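Local atomic coordinates of precorrin-8x Methyl Mutase (Thermus thermophilus, PDB entry 1V9C), a protein that probably catalyses the methyl-group rearrangement of precorrin-8X in adenosylcobalamin biosynthesis. Residues B[28-31]-B[32-36]; B[96-99]-B[100-103]; B[169-172]-B[173-177]. All blocks are in the same frame, centred on the assembly; numbering follows the deposited sequence.

Contact 1: B[28-31]-B[32-36]; sequences LEWP and VVRRM. With SO4 (sulfate ion), chain E; SO4 (sulfate ion), chain F.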
loop_
_atom_site.group_PDB
_atom_site.type_symbol
_atom_site.label_atom_id
_atom_site.label_comp_id
_atom_site.label_asym_id
_atom_site.label_seq_id
_atom_site.Cartn_x
_atom_site.Cartn_y
_atom_site.Cartn_z
ATOM N N LEU B 28 -8.796 -11.065 20.313
ATOM C CA LEU B 28 -8.483 -9.683 19.964
ATOM C C LEU B 28 -7.474 -9.590 18.839
ATOM O O LEU B 28 -7.442 -8.612 18.107
ATOM C CB LEU B 28 -7.912 -8.941 21.164
ATOM C CG LEU B 28 -8.870 -8.502 22.253
ATOM C CD1 LEU B 28 -8.046 -7.903 23.381
ATOM C CD2 LEU B 28 -9.873 -7.498 21.711
ATOM N N GLU B 29 -6.645 -10.614 18.710
ATOM C CA GLU B 29 -5.621 -10.625 17.689
ATOM C C GLU B 29 -6.146 -11.002 16.317
ATOM O O GLU B 29 -5.702 -10.457 15.308
ATOM C CB GLU B 29 -4.513 -11.597 18.082
ATOM C CG GLU B 29 -3.702 -11.184 19.299
ATOM C CD GLU B 29 -2.822 -12.316 19.814
ATOM O OE1 GLU B 29 -2.028 -12.084 20.753
ATOM O OE2 GLU B 29 -2.932 -13.441 19.282
ATOM N N TRP B 30 -7.089 -11.935 16.276
ATOM C CA TRP B 30 -7.621 -12.390 15.005
ATOM C C TRP B 30 -8.149 -11.302 14.070
ATOM O O TRP B 30 -7.744 -11.251 12.922
ATOM C CB TRP B 30 -8.709 -13.451 15.206
ATOM C CG TRP B 30 -9.175 -14.039 13.886
ATOM C CD1 TRP B 30 -10.460 -14.072 13.406
ATOM C CD2 TRP B 30 -8.349 -14.586 12.848
ATOM N NE1 TRP B 30 -10.479 -14.596 12.129
ATOM C CE2 TRP B 30 -9.199 -14.919 11.763
ATOM C CE3 TRP B 30 -6.978 -14.823 12.726
ATOM C CZ2 TRP B 30 -8.716 -15.476 10.573
ATOM C CZ3 TRP B 30 -6.494 -15.382 11.531
ATOM C CH2 TRP B 30 -7.363 -15.699 10.473
ATOM N N PRO B 31 -9.040 -10.417 14.555
ATOM C CA PRO B 31 -9.583 -9.360 13.700
ATOM C C PRO B 31 -8.492 -8.557 13.006
ATOM O O PRO B 31 -8.703 -7.997 11.940
ATOM C CB PRO B 31 -10.397 -8.508 14.669
ATOM C CG PRO B 31 -10.788 -9.480 15.738
ATOM C CD PRO B 31 -9.505 -10.242 15.937
ATOM N N VAL B 32 -7.315 -8.501 13.617
ATOM C CA VAL B 32 -6.214 -7.761 13.022
ATOM C C VAL B 32 -5.610 -8.552 11.866
ATOM O O VAL B 32 -5.364 -8.007 10.790
ATOM C CB VAL B 32 -5.136 -7.467 14.083
ATOM C CG1 VAL B 32 -3.896 -6.874 13.440
ATOM C CG2 VAL B 32 -5.710 -6.525 15.134
ATOM N N VAL B 33 -5.396 -9.848 12.089
ATOM C CA VAL B 33 -4.788 -10.701 11.073
ATOM C C VAL B 33 -5.708 -10.885 9.879
ATOM O O VAL B 33 -5.250 -10.919 8.740
ATOM C CB VAL B 33 -4.404 -12.094 11.643
ATOM C CG1 VAL B 33 -3.724 -12.920 10.576
ATOM C CG2 VAL B 33 -3.455 -11.936 12.846
ATOM N N ARG B 34 -7.000 -10.999 10.163
ATOM C CA ARG B 34 -8.030 -11.162 9.151
ATOM C C ARG B 34 -7.983 -9.959 8.212
ATOM O O ARG B 34 -7.942 -10.113 6.995
ATOM C CB ARG B 34 -9.408 -11.235 9.823
ATOM C CG ARG B 34 -10.570 -11.425 8.863
ATOM C CD ARG B 34 -11.875 -10.897 9.452
ATOM N NE ARG B 34 -12.411 -11.696 10.548
ATOM C CZ ARG B 34 -12.976 -11.180 11.638
ATOM N NH1 ARG B 34 -13.066 -9.863 11.779
ATOM N NH2 ARG B 34 -13.474 -11.978 12.576
ATOM N N ARG B 35 -7.975 -8.763 8.799
ATOM C CA ARG B 35 -7.939 -7.521 8.041
ATOM C C ARG B 35 -6.689 -7.419 7.168
ATOM O O ARG B 35 -6.750 -6.990 6.027
ATOM C CB ARG B 35 -8.016 -6.332 8.998
ATOM C CG ARG B 35 -8.257 -5.038 8.295
ATOM C CD ARG B 35 -9.456 -4.354 8.873
ATOM N NE ARG B 35 -9.946 -3.299 7.996
ATOM C CZ ARG B 35 -11.090 -2.654 8.186
ATOM N NH1 ARG B 35 -11.859 -2.956 9.223
ATOM N NH2 ARG B 35 -11.470 -1.718 7.335
ATOM N N MET B 36 -5.554 -7.849 7.704
ATOM C CA MET B 36 -4.317 -7.798 6.952
ATOM C C MET B 36 -4.363 -8.746 5.753
ATOM O O MET B 36 -3.809 -8.430 4.700
ATOM C CB MET B 36 -3.142 -8.150 7.865
ATOM C CG MET B 36 -3.026 -7.231 9.053
ATOM S SD MET B 36 -1.915 -7.783 10.351
ATOM C CE MET B 36 -0.385 -7.894 9.469
HETATM S S SO4 E . -8.578 -1.802 4.839
HETATM O O1 SO4 E . -7.643 -0.677 4.642
HETATM O O2 SO4 E . -9.936 -1.303 5.101
HETATM O O3 SO4 E . -8.137 -2.588 5.998
HETATM O O4 SO4 E . -8.586 -2.643 3.628
HETATM S S SO4 F . -14.578 -0.717 9.224
HETATM O O1 SO4 F . -13.281 -0.096 8.919
HETATM O O2 SO4 F . -15.386 0.191 10.060
HETATM O O3 SO4 F . -14.353 -1.987 9.934
HETATM O O4 SO4 F . -15.295 -0.993 7.968
HETATM O O HOH W 1 -11.416 -7.780 10.699
#
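The indole of Trp30, which also stacks with the ring of His23, carries the CB of Arg34 over one face, 4.1 Å above its plane and displaced toward the rim. Arg34's guanidinium stands almost perpendicular to that ring, the two planes 86° apart, with NH2 lying 3.8 Å from Trp30 CD1. Over one face of the guanidinium sits CA of Pro31. At the far, six-membered end of the indole, CZ3 packs obliquely against CG1 of Val33 at 3.8 Å. Arg35 presents its guanidinium edge-on to two sulfate ions, both near its plane: NE and NH2 each donate to the chain E sulfate, NH1 and NH2 to the chain F sulfate. The straightest of these bonds runs from Arg35 NH2 to O2 of the chain E ion (2.7 Å, 173°).

Beneath the side chains the first turn of helix 30-40 closes. Glu29 O accepts from Val32 N, which comes from above the carbonyl plane, and from Val33 N, which lies in it. Trp30 O takes the amide of Arg34 at 2.9 Å. One water bridges the same turn, donating a hydrogen bond to Pro31 O and accepting one from Arg34 NH1 at 2.9 Å. Arg34 reaches back over the turn because its chain folds at chi3 (-71°), which brings the guanidinium beside Trp30 and Pro31.

Outside the turn, Asp17 of helix 6-20 accepts from Trp30 NE1 and pairs with Arg34 NE, while Asp210 pairs with NH2. Two carboxylates thus probably offset the charge of the buried Arg34 and fix the rotation of its guanidinium. His198 and Arg202 also bind sulfate. The ions probably come from the crystallisation liquor, yet the four bonds from Arg35 are consistent with a site that can hold anionic groups.

Contact 2: B[96-99]-B[100-103]; sequences LAHP and EVVA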
loop_
_atom_site.group_PDB
_atom_site.type_symbol
_atom_site.label_atom_id
_atom_site.label_comp_id
_atom_site.label_asym_id
_atom_site.label_seq_id
_atom_site.Cartn_x
_atom_site.Cartn_y
_atom_site.Cartn_z
ATOM N N LEU B 96 9.064 10.698 7.911
ATOM C CA LEU B 96 10.073 10.691 6.847
ATOM C C LEU B 96 9.940 11.757 5.766
ATOM O O LEU B 96 10.942 12.198 5.202
ATOM C CB LEU B 96 10.145 9.312 6.187
ATOM C CG LEU B 96 10.758 8.215 7.054
ATOM C CD1 LEU B 96 10.891 6.951 6.226
ATOM C CD2 LEU B 96 12.127 8.645 7.565
ATOM N N ALA B 97 8.716 12.171 5.466
ATOM C CA ALA B 97 8.513 13.196 4.451
ATOM C C ALA B 97 8.237 14.541 5.110
ATOM O O ALA B 97 7.958 15.521 4.428
ATOM C CB ALA B 97 7.355 12.812 3.540
ATOM N N HIS B 98 8.317 14.576 6.438
ATOM C CA HIS B 98 8.071 15.797 7.203
ATOM C C HIS B 98 9.086 16.887 6.832
ATOM O O HIS B 98 10.273 16.607 6.647
ATOM C CB HIS B 98 8.152 15.488 8.699
ATOM C CG HIS B 98 7.491 16.511 9.567
ATOM N ND1 HIS B 98 7.865 17.836 9.577
ATOM C CD2 HIS B 98 6.482 16.398 10.465
ATOM C CE1 HIS B 98 7.117 18.496 10.442
ATOM N NE2 HIS B 98 6.270 17.647 10.996
ATOM N N PRO B 99 8.624 18.146 6.717
ATOM C CA PRO B 99 9.465 19.296 6.367
ATOM C C PRO B 99 10.712 19.461 7.235
ATOM O O PRO B 99 11.837 19.409 6.732
ATOM C CB PRO B 99 8.508 20.475 6.511
ATOM C CG PRO B 99 7.200 19.883 6.134
ATOM C CD PRO B 99 7.222 18.566 6.873
ATOM N N GLU B 100 10.506 19.669 8.535
ATOM C CA GLU B 100 11.612 19.847 9.465
ATOM C C GLU B 100 12.585 18.688 9.373
ATOM O O GLU B 100 13.797 18.895 9.275
ATOM C CB GLU B 100 11.097 19.989 10.900
ATOM C CG GLU B 100 10.734 21.423 11.287
ATOM C CD GLU B 100 9.234 21.664 11.382
ATOM O OE1 GLU B 100 8.523 21.431 10.381
ATOM O OE2 GLU B 100 8.766 22.093 12.462
ATOM N N VAL B 101 12.043 17.471 9.393
ATOM C CA VAL B 101 12.841 16.253 9.301
ATOM C C VAL B 101 13.708 16.234 8.044
ATOM O O VAL B 101 14.914 15.979 8.107
ATOM C CB VAL B 101 11.940 14.993 9.288
ATOM C CG1 VAL B 101 12.768 13.767 8.950
ATOM C CG2 VAL B 101 11.266 14.815 10.639
ATOM N N VAL B 102 13.092 16.494 6.897
ATOM C CA VAL B 102 13.832 16.491 5.645
ATOM C C VAL B 102 14.846 17.626 5.651
ATOM O O VAL B 102 15.937 17.503 5.088
ATOM C CB VAL B 102 12.878 16.635 4.432
ATOM C CG1 VAL B 102 13.682 16.812 3.147
ATOM C CG2 VAL B 102 11.992 15.395 4.325
ATOM N N ALA B 103 14.474 18.727 6.301
ATOM C CA ALA B 103 15.332 19.899 6.410
ATOM C C ALA B 103 16.573 19.542 7.222
ATOM O O ALA B 103 17.703 19.788 6.800
ATOM C CB ALA B 103 14.571 21.035 7.080
#
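His98 is the N-cap of helix 99-107, the residue through which the loop after strand 92-94 turns into the helix. Its ring nitrogen ND1 accepts a weak capping bond from Glu100 N at 3.4 Å, with an N-H...N angle of 132°, and that amide approaches in the plane of the ring, at its edge. With CG anti to the backbone N (chi1 -161°) the imidazole is turned forward to the Glu100 amide. Glu100 lies alongside the histidine and points the same way; its chain bends at chi2, bringing OE1 to within 3.3 Å of His98 CE1 at the ring edge. Carboxylate and imidazole planes are turned 71° from each other, and this approach is to a carbon.

The backbone then takes up regular helical bonding. Val102 N donates to His98 O at 2.8 Å, and Ala103 N donates to Pro99 O at the same distance. Pro99, with no amide hydrogen, suits the first turn, where no helical acceptor precedes it. The apolar contact is that of His98 CB, which rests against CG2 of Val101 at 3.7 Å. CG2 of Val102 lies by the carbonyl oxygens of His98 and Leu96.

Helix 112-122 packs next to this turn: the His98 ring meets that of Tyr119 with the planes at about 45°, Val101 touches Ala115 and Tyr119, and Val102 reaches Arg112. An alanine here in place of His98 takes the ring away and is likely to leave the Glu100 amide without its side-chain acceptor and to open a gap beside Tyr119. Leu96 meets the loops that follow strands 69-71 and 130-133, at Asp72 and Ala136. Strand 92-94, which leads into the contact, is an outermost strand of the sheet.

Contact 3: B[169-172]-B[173-177]; sequences AKRA and LMEAP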
loop_
_atom_site.group_PDB
_atom_site.type_symbol
_atom_site.label_atom_id
_atom_site.label_comp_id
_atom_site.label_asym_id
_atom_site.label_seq_id
_atom_site.Cartn_x
_atom_site.Cartn_y
_atom_site.Cartn_z
ATOM N N ALA B 169 15.788 -5.499 11.624
ATOM C CA ALA B 169 14.983 -4.403 12.152
ATOM C C ALA B 169 13.820 -4.960 12.970
ATOM O O ALA B 169 13.443 -4.408 14.012
ATOM C CB ALA B 169 14.452 -3.551 11.009
ATOM N N LYS B 170 13.252 -6.060 12.495
ATOM C CA LYS B 170 12.144 -6.674 13.193
ATOM C C LYS B 170 12.638 -7.364 14.463
ATOM O O LYS B 170 12.003 -7.263 15.512
ATOM C CB LYS B 170 11.419 -7.642 12.261
ATOM C CG LYS B 170 10.740 -6.899 11.113
ATOM C CD LYS B 170 10.211 -7.813 10.037
ATOM C CE LYS B 170 9.527 -6.995 8.951
ATOM N NZ LYS B 170 8.711 -7.833 8.049
ATOM N N ARG B 171 13.774 -8.049 14.380
ATOM C CA ARG B 171 14.332 -8.702 15.563
ATOM C C ARG B 171 14.587 -7.632 16.625
ATOM O O ARG B 171 14.201 -7.783 17.782
ATOM C CB ARG B 171 15.641 -9.408 15.215
ATOM C CG ARG B 171 15.571 -10.923 15.319
ATOM C CD ARG B 171 16.801 -11.574 14.690
ATOM N NE ARG B 171 16.797 -11.463 13.230
ATOM C CZ ARG B 171 17.846 -11.714 12.454
ATOM N NH1 ARG B 171 18.999 -12.090 12.987
ATOM N NH2 ARG B 171 17.742 -11.595 11.139
ATOM N N ALA B 172 15.217 -6.535 16.228
ATOM C CA ALA B 172 15.490 -5.461 17.168
ATOM C C ALA B 172 14.204 -4.980 17.838
ATOM O O ALA B 172 14.239 -4.423 18.943
ATOM C CB ALA B 172 16.153 -4.312 16.461
ATOM N N LEU B 173 13.069 -5.188 17.172
ATOM C CA LEU B 173 11.791 -4.759 17.731
ATOM C C LEU B 173 11.165 -5.833 18.626
ATOM O O LEU B 173 10.641 -5.539 19.702
ATOM C CB LEU B 173 10.821 -4.396 16.602
ATOM C CG LEU B 173 9.390 -4.049 17.023
ATOM C CD1 LEU B 173 9.406 -2.786 17.889
ATOM C CD2 LEU B 173 8.527 -3.836 15.786
ATOM N N MET B 174 11.224 -7.079 18.174
ATOM C CA MET B 174 10.654 -8.201 18.917
ATOM C C MET B 174 11.380 -8.599 20.207
ATOM O O MET B 174 10.984 -9.562 20.863
ATOM C CB MET B 174 10.569 -9.420 18.017
ATOM C CG MET B 174 9.569 -9.297 16.907
ATOM S SD MET B 174 9.604 -10.784 15.946
ATOM C CE MET B 174 11.073 -10.500 14.975
ATOM N N GLU B 175 12.431 -7.866 20.563
ATOM C CA GLU B 175 13.199 -8.140 21.779
ATOM C C GLU B 175 13.294 -6.843 22.579
ATOM O O GLU B 175 14.144 -6.691 23.459
ATOM C CB GLU B 175 14.598 -8.647 21.408
ATOM C CG GLU B 175 14.567 -9.910 20.544
ATOM C CD GLU B 175 15.943 -10.364 20.079
ATOM O OE1 GLU B 175 16.658 -9.557 19.449
ATOM O OE2 GLU B 175 16.303 -11.535 20.337
ATOM N N ALA B 176 12.393 -5.916 22.266
ATOM C CA ALA B 176 12.349 -4.613 22.911
ATOM C C ALA B 176 11.243 -4.516 23.964
ATOM O O ALA B 176 10.311 -5.332 23.976
ATOM C CB ALA B 176 12.168 -3.533 21.858
ATOM N N PRO B 177 11.341 -3.514 24.867
ATOM C CA PRO B 177 10.420 -3.214 25.972
ATOM C C PRO B 177 9.211 -2.342 25.614
ATOM O O PRO B 177 8.925 -1.358 26.300
ATOM C CB PRO B 177 11.324 -2.507 26.967
ATOM C CG PRO B 177 12.126 -1.660 26.069
ATOM C CD PRO B 177 12.533 -2.652 24.976
#
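Met174 curls back over the carbonyl of Lys170, its CE methyl 3.4 Å from Lys170 O and 4.0 Å from Lys170 CB. The bend lies at the far end of the methionine, where chi3 (-78°) swings the methyl in toward the preceding turn. On the exposed side the next residue, Glu175, runs its aliphatic stem past the following carbonyl, with CG 3.5 Å from Arg171 O. The carboxylate stays well short of the Arg171 guanidinium, 6.5 Å separating Glu175 OE1 from Arg171 NE, so the opposite charges do not join in a salt bridge. Ala176 brings its CB to 3.7 Å from Ala172 O.

Behind these side chains, Lys170 O receives two backbone amides. Met174 N donates at 2.8 Å with an angle of 161°, the ordinary helical bond; Leu173 N, by contrast, comes in from above the carbonyl plane and makes an i to i+3 bond of 2.9 Å, as in a 3-10 turn. The same Leu173 amide is only weakly bonded to Ala169 O. Such sharing between two carbonyls accompanies the fraying of helix 166-174 into the loop, where Ala176 N is bonded to Leu173 O.

This helix is the crossover of a beta-alpha-beta unit, joining the parallel strands 155-158 and 180-183 of the doubly wound sheet. Leu173 and Met174 both lie on Trp180 and Val182 of the second strand, while Ala172 faces Leu141 and Val144 of helix 137-147.

Further out, the extended chain of Lys170 carries NZ to three backbone oxygens, those of Pro160, Thr183 and Gly185, which together receive the ammonium group of this buried residue and fix the lysine stem, against whose CB the methionine methyl lies.

From the N terminus the chain meets contact 1 where the loop before helix 30-40 closes onto its first turn, beside helices 6-20 and 190-205 and the edge strand 49-51. Contact 2 follows at the entry to helix 99-107, just past strand 92-94 at the other edge of the sheet. It lies across the chain's centre from contact 1, their centres 32 Å apart. Contact 3 ends helix 166-174 and turns the chain toward strand 180-183, next to strand 49-51 in the sheet. All three are in series, none nested or crossed, and none touch: the nearest atoms of contacts 1 and 3 are about 9 Å apart.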